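Local coordinates for protein sortase, SrtB family (PDB 4Y4Q) that probably catalyses the sortase-type transpeptidation used in assembling the type II pilus of Streptococcus pneumoniae, at residues A[104-116]-A[125-138]. Sequence-based numbering, arbitrary orientation.
Sequences FAATGAIFLDARN and TIIYGHHVENGVMF
The Y128 ring meets the D113 carboxylate at its edge, with CG of D113 in the ring plane and the two planes 46° apart. Y128 OH donates to D113 OD2 over 2.5 Å, on the anti lone pair. R115 grips D113 side-on in a salt bridge, NE 2.8 Å from D113 OD1 and NH2 2.9 Å from D113 OD2. Both oxygens lie in the guanidinium plane, although the guanidinium sits somewhat out of the carboxylate plane. OD1 also takes the anti-side backbone N-H of R115, making an Asx turn. D113 has CG anti to its backbone N (chi1 -165°), which carries the carboxylate to Y128 OH. Each of its oxygens accepts two bonds, which holds its rotation and would favour the charged form.

Farther along, Y128 O lies at the F111 ring edge, while the F111 and H130 rings meet obliquely, centroids 5.4 Å apart and planes at 42°. The F138 ring has CA of G129 over one face and H130 O in plane at its edge; I110 CG1 and A109 O approach obliquely.

The backbones pair antiparallel: F111 and Y128 exchange both hydrogen bonds (Y128 N to F111 O, 2.8 Å), and D113 N reaches I126 O. N116, the last residue of the type I turn that starts at D113, accepts I126 N at OD1, 2.9 Å away. On the other face of the sheet from the F111 and Y128 side chains, L112 and I127 form the non-hydrogen-bonded pair; I110 CG2 packs on I127 CB at 3.6 Å, and both isoleucines touch L221 and I75. At the far end V136 CG1 rests 3.8 Å from G108 CA, and a water links A109 O to H130 N. Strand 110-112 also pairs with 83-88, and 124-129 with 218-225, placing this antiparallel hairpin within the mixed sheet of the sortase beta-barrel fold.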
loop_
_atom_site.group_PDB
_atom_site.type_symbol
_atom_site.label_atom_id
_atom_site.label_comp_id
_atom_site.label_asym_id
_atom_site.label_seq_id
_atom_site.Cartn_x
_atom_site.Cartn_y
_atom_site.Cartn_z
ATOM N N PHE A 104 6.957 -12.266 12.761
ATOM C CA PHE A 104 5.778 -11.402 12.737
ATOM C C PHE A 104 4.438 -12.144 12.793
ATOM O O PHE A 104 3.499 -11.771 12.085
ATOM C CB PHE A 104 5.792 -10.519 11.482
ATOM C CG PHE A 104 7.165 -10.063 11.063
ATOM C CD1 PHE A 104 7.744 -8.936 11.632
ATOM C CD2 PHE A 104 7.868 -10.749 10.078
ATOM C CE1 PHE A 104 9.004 -8.505 11.239
ATOM C CE2 PHE A 104 9.126 -10.326 9.679
ATOM C CZ PHE A 104 9.696 -9.201 10.262
ATOM N N ALA A 105 4.340 -13.179 13.625
ATOM C CA ALA A 105 3.051 -13.838 13.854
ATOM C C ALA A 105 2.138 -12.900 14.643
ATOM O O ALA A 105 0.927 -12.851 14.417
ATOM C CB ALA A 105 3.236 -15.163 14.581
ATOM N N ALA A 106 2.735 -12.167 15.580
ATOM C CA ALA A 106 2.087 -11.015 16.193
ATOM C C ALA A 106 2.302 -9.834 15.252
ATOM O O ALA A 106 3.043 -9.950 14.273
ATOM C CB ALA A 106 2.691 -10.729 17.551
ATOM N N THR A 107 1.585 -8.739 15.464
ATOM C CA THR A 107 1.841 -7.528 14.691
ATOM C C THR A 107 1.441 -7.669 13.221
ATOM O O THR A 107 0.614 -6.910 12.714
ATOM C CB THR A 107 3.324 -7.115 14.769
ATOM O OG1 THR A 107 3.562 -6.412 15.995
ATOM C CG2 THR A 107 3.689 -6.219 13.596
ATOM N N GLY A 108 2.045 -8.644 12.543
ATOM C CA GLY A 108 1.844 -8.841 11.115
ATOM C C GLY A 108 2.928 -8.108 10.343
ATOM O O GLY A 108 3.689 -7.346 10.929
ATOM N N ALA A 109 3.015 -8.328 9.038
ATOM C CA ALA A 109 4.023 -7.638 8.235
ATOM C C ALA A 109 3.536 -7.439 6.808
ATOM O O ALA A 109 2.765 -8.247 6.297
ATOM C CB ALA A 109 5.348 -8.401 8.253
ATOM N N ILE A 110 3.999 -6.367 6.170
ATOM C CA ILE A 110 3.563 -6.014 4.824
ATOM C C ILE A 110 4.744 -6.056 3.865
ATOM O O ILE A 110 5.768 -5.430 4.135
ATOM C CB ILE A 110 2.935 -4.621 4.828
ATOM C CG1 ILE A 110 1.507 -4.704 5.364
ATOM C CG2 ILE A 110 2.892 -4.041 3.442
ATOM C CD1 ILE A 110 0.823 -3.373 5.369
ATOM N N PHE A 111 4.610 -6.797 2.763
ATOM C CA PHE A 111 5.727 -7.060 1.846
ATOM C C PHE A 111 5.708 -6.182 0.597
ATOM O O PHE A 111 4.699 -6.120 -0.110
ATOM C CB PHE A 111 5.681 -8.505 1.369
ATOM C CG PHE A 111 5.983 -9.513 2.435
ATOM C CD1 PHE A 111 5.078 -9.765 3.462
ATOM C CD2 PHE A 111 7.169 -10.237 2.398
ATOM C CE1 PHE A 111 5.356 -10.710 4.440
ATOM C CE2 PHE A 111 7.455 -11.189 3.373
ATOM C CZ PHE A 111 6.549 -11.424 4.395
ATOM N N LEU A 112 6.825 -5.525 0.312
ATOM C CA LEU A 112 6.966 -4.785 -0.935
ATOM C C LEU A 112 7.125 -5.812 -2.041
ATOM O O LEU A 112 7.748 -6.857 -1.832
ATOM C CB LEU A 112 8.204 -3.892 -0.910
ATOM C CG LEU A 112 8.128 -2.502 -0.278
ATOM C CD1 LEU A 112 7.636 -2.550 1.176
ATOM C CD2 LEU A 112 9.498 -1.834 -0.351
ATOM N N ASP A 113 6.549 -5.529 -3.206
ATOM C CA ASP A 113 6.770 -6.376 -4.375
ATOM C C ASP A 113 8.274 -6.472 -4.594
ATOM O O ASP A 113 8.981 -5.469 -4.505
ATOM C CB ASP A 113 6.102 -5.754 -5.601
ATOM C CG ASP A 113 5.981 -6.731 -6.757
ATOM O OD1 ASP A 113 7.018 -7.056 -7.403
ATOM O OD2 ASP A 113 4.836 -7.177 -7.014
ATOM N N ALA A 114 8.762 -7.679 -4.860
ATOM C CA ALA A 114 10.196 -7.922 -5.054
ATOM C C ALA A 114 10.817 -7.140 -6.218
ATOM O O ALA A 114 12.035 -7.008 -6.290
ATOM C CB ALA A 114 10.466 -9.417 -5.211
ATOM N N ARG A 115 9.981 -6.630 -7.115
ATOM C CA ARG A 115 10.442 -5.872 -8.275
ATOM C C ARG A 115 10.572 -4.366 -7.993
ATOM O O ARG A 115 11.162 -3.623 -8.795
ATOM C CB ARG A 115 9.509 -6.117 -9.479
ATOM C CG ARG A 115 9.618 -7.531 -10.090
ATOM C CD ARG A 115 8.387 -7.908 -10.893
ATOM N NE ARG A 115 7.160 -7.777 -10.105
ATOM C CZ ARG A 115 5.935 -7.990 -10.583
ATOM N NH1 ARG A 115 5.773 -8.344 -11.856
ATOM N NH2 ARG A 115 4.876 -7.847 -9.789
ATOM N N ASN A 116 10.009 -3.918 -6.871
ATOM C CA ASN A 116 10.063 -2.500 -6.503
ATOM C C ASN A 116 11.364 -2.102 -5.797
ATOM O O ASN A 116 11.994 -2.920 -5.114
ATOM C CB ASN A 116 8.910 -2.136 -5.578
ATOM C CG ASN A 116 7.629 -1.799 -6.321
ATOM O OD1 ASN A 116 6.547 -2.223 -5.916
ATOM N ND2 ASN A 116 7.738 -1.006 -7.389
ATOM N N THR A 125 4.529 1.781 -6.078
ATOM C CA THR A 125 5.069 0.720 -5.229
ATOM C C THR A 125 3.915 -0.109 -4.690
ATOM O O THR A 125 2.965 0.429 -4.092
ATOM C CB THR A 125 5.829 1.293 -4.023
ATOM O OG1 THR A 125 6.870 2.181 -4.469
ATOM C CG2 THR A 125 6.440 0.161 -3.208
ATOM N N ILE A 126 3.994 -1.420 -4.884
ATOM C CA ILE A 126 2.890 -2.292 -4.498
ATOM C C ILE A 126 3.298 -3.082 -3.263
ATOM O O ILE A 126 4.375 -3.700 -3.228
ATOM C CB ILE A 126 2.496 -3.242 -5.644
ATOM C CG1 ILE A 126 2.190 -2.424 -6.905
ATOM C CG2 ILE A 126 1.307 -4.121 -5.251
ATOM C CD1 ILE A 126 1.798 -3.256 -8.096
ATOM N N ILE A 127 2.458 -3.025 -2.232
ATOM C CA ILE A 127 2.769 -3.688 -0.969
ATOM C C ILE A 127 1.622 -4.626 -0.584
ATOM O O ILE A 127 0.449 -4.293 -0.779
ATOM C CB ILE A 127 3.084 -2.659 0.136
ATOM C CG1 ILE A 127 1.870 -1.810 0.464
ATOM C CG2 ILE A 127 4.201 -1.712 -0.309
ATOM C CD1 ILE A 127 2.168 -0.744 1.504
ATOM N N TYR A 128 1.968 -5.796 -0.055
ATOM C CA TYR A 128 1.009 -6.882 0.119
ATOM C C TYR A 128 0.794 -7.232 1.589
ATOM O O TYR A 128 1.752 -7.309 2.359
ATOM C CB TYR A 128 1.507 -8.144 -0.608
ATOM C CG TYR A 128 1.755 -7.950 -2.088
ATOM C CD1 TYR A 128 0.697 -7.915 -2.996
ATOM C CD2 TYR A 128 3.049 -7.814 -2.583
ATOM C CE1 TYR A 128 0.926 -7.739 -4.367
ATOM C CE2 TYR A 128 3.289 -7.640 -3.944
ATOM C CZ TYR A 128 2.223 -7.604 -4.828
ATOM O OH TYR A 128 2.455 -7.434 -6.178
ATOM N N GLY A 129 -0.459 -7.463 1.973
ATOM C CA GLY A 129 -0.741 -8.086 3.255
ATOM C C GLY A 129 -1.391 -9.440 3.032
ATOM O O GLY A 129 -2.525 -9.502 2.558
ATOM N N HIS A 130 -0.689 -10.520 3.367
ATOM C CA HIS A 130 -1.220 -11.867 3.155
ATOM C C HIS A 130 -2.069 -12.322 4.328
ATOM O O HIS A 130 -1.576 -12.423 5.447
ATOM C CB HIS A 130 -0.088 -12.881 2.955
ATOM C CG HIS A 130 0.931 -12.469 1.937
ATOM N ND1 HIS A 130 0.612 -12.208 0.622
ATOM C CD2 HIS A 130 2.270 -12.293 2.042
ATOM C CE1 HIS A 130 1.709 -11.877 -0.038
ATOM N NE2 HIS A 130 2.729 -11.921 0.801
ATOM N N HIS A 131 -3.341 -12.606 4.072
ATOM C CA HIS A 131 -4.199 -13.190 5.093
ATOM C C HIS A 131 -3.741 -14.620 5.390
ATOM O O HIS A 131 -3.595 -15.438 4.481
ATOM C CB HIS A 131 -5.666 -13.161 4.639
ATOM C CG HIS A 131 -6.625 -13.810 5.596
ATOM N ND1 HIS A 131 -7.980 -13.882 5.348
ATOM C CD2 HIS A 131 -6.434 -14.416 6.792
ATOM C CE1 HIS A 131 -8.577 -14.505 6.348
ATOM N NE2 HIS A 131 -7.662 -14.840 7.239
ATOM N N VAL A 132 -3.613 -14.909 6.686
ATOM C CA VAL A 132 -3.266 -16.232 7.204
ATOM C C VAL A 132 -4.409 -16.816 8.047
ATOM O O VAL A 132 -5.027 -16.114 8.848
ATOM C CB VAL A 132 -1.982 -16.189 8.053
ATOM C CG1 VAL A 132 -0.834 -16.856 7.313
ATOM C CG2 VAL A 132 -1.632 -14.753 8.412
ATOM N N GLU A 133 -4.684 -18.102 7.845
ATOM C CA GLU A 133 -5.855 -18.793 8.413
ATOM C C GLU A 133 -6.418 -18.335 9.769
ATOM O O GLU A 133 -7.625 -18.107 9.902
ATOM C CB GLU A 133 -5.571 -20.298 8.459
ATOM C CG GLU A 133 -4.191 -20.641 9.001
ATOM C CD GLU A 133 -3.888 -22.127 8.934
ATOM O OE1 GLU A 133 -4.373 -22.795 7.996
ATOM O OE2 GLU A 133 -3.164 -22.629 9.822
ATOM N N ASN A 134 -5.561 -18.338 10.790
ATOM C CA ASN A 134 -5.947 -17.912 12.134
ATOM C C ASN A 134 -5.082 -16.795 12.729
ATOM O O ASN A 134 -5.389 -16.268 13.798
ATOM C CB ASN A 134 -5.975 -19.111 13.085
ATOM C CG ASN A 134 -7.385 -19.559 13.417
ATOM O OD1 ASN A 134 -8.278 -18.737 13.623
ATOM N ND2 ASN A 134 -7.593 -20.870 13.468
ATOM N N GLY A 135 -4.003 -16.446 12.037
ATOM C CA GLY A 135 -3.053 -15.468 12.529
ATOM C C GLY A 135 -3.525 -14.066 12.199
ATOM O O GLY A 135 -4.711 -13.754 12.331
ATOM N N VAL A 136 -2.602 -13.218 11.756
ATOM C CA VAL A 136 -2.935 -11.830 11.460
ATOM C C VAL A 136 -3.766 -11.709 10.181
ATOM O O VAL A 136 -3.637 -12.519 9.255
ATOM C CB VAL A 136 -1.670 -10.944 11.359
ATOM C CG1 VAL A 136 -0.918 -11.226 10.067
ATOM C CG2 VAL A 136 -2.031 -9.466 11.460
ATOM N N MET A 137 -4.640 -10.708 10.157
ATOM C CA MET A 137 -5.398 -10.379 8.962
ATOM C C MET A 137 -5.356 -8.879 8.780
ATOM O O MET A 137 -4.790 -8.156 9.602
ATOM C CB MET A 137 -6.842 -10.863 9.071
ATOM C CG MET A 137 -6.968 -12.354 9.348
ATOM S SD MET A 137 -8.643 -12.885 9.746
ATOM C CE MET A 137 -9.028 -11.753 11.075
ATOM N N PHE A 138 -5.965 -8.412 7.705
ATOM C CA PHE A 138 -5.840 -7.019 7.322
ATOM C C PHE A 138 -7.232 -6.496 7.082
ATOM O O PHE A 138 -7.516 -5.855 6.066
ATOM C CB PHE A 138 -4.932 -6.905 6.094
ATOM C CG PHE A 138 -3.566 -7.465 6.335
ATOM C CD1 PHE A 138 -3.315 -8.821 6.157
ATOM C CD2 PHE A 138 -2.545 -6.653 6.815
ATOM C CE1 PHE A 138 -2.056 -9.358 6.425
ATOM C CE2 PHE A 138 -1.286 -7.175 7.085
ATOM C CZ PHE A 138 -1.038 -8.533 6.886
HETATM O O HOH W 1 1.678 -10.365 4.775
#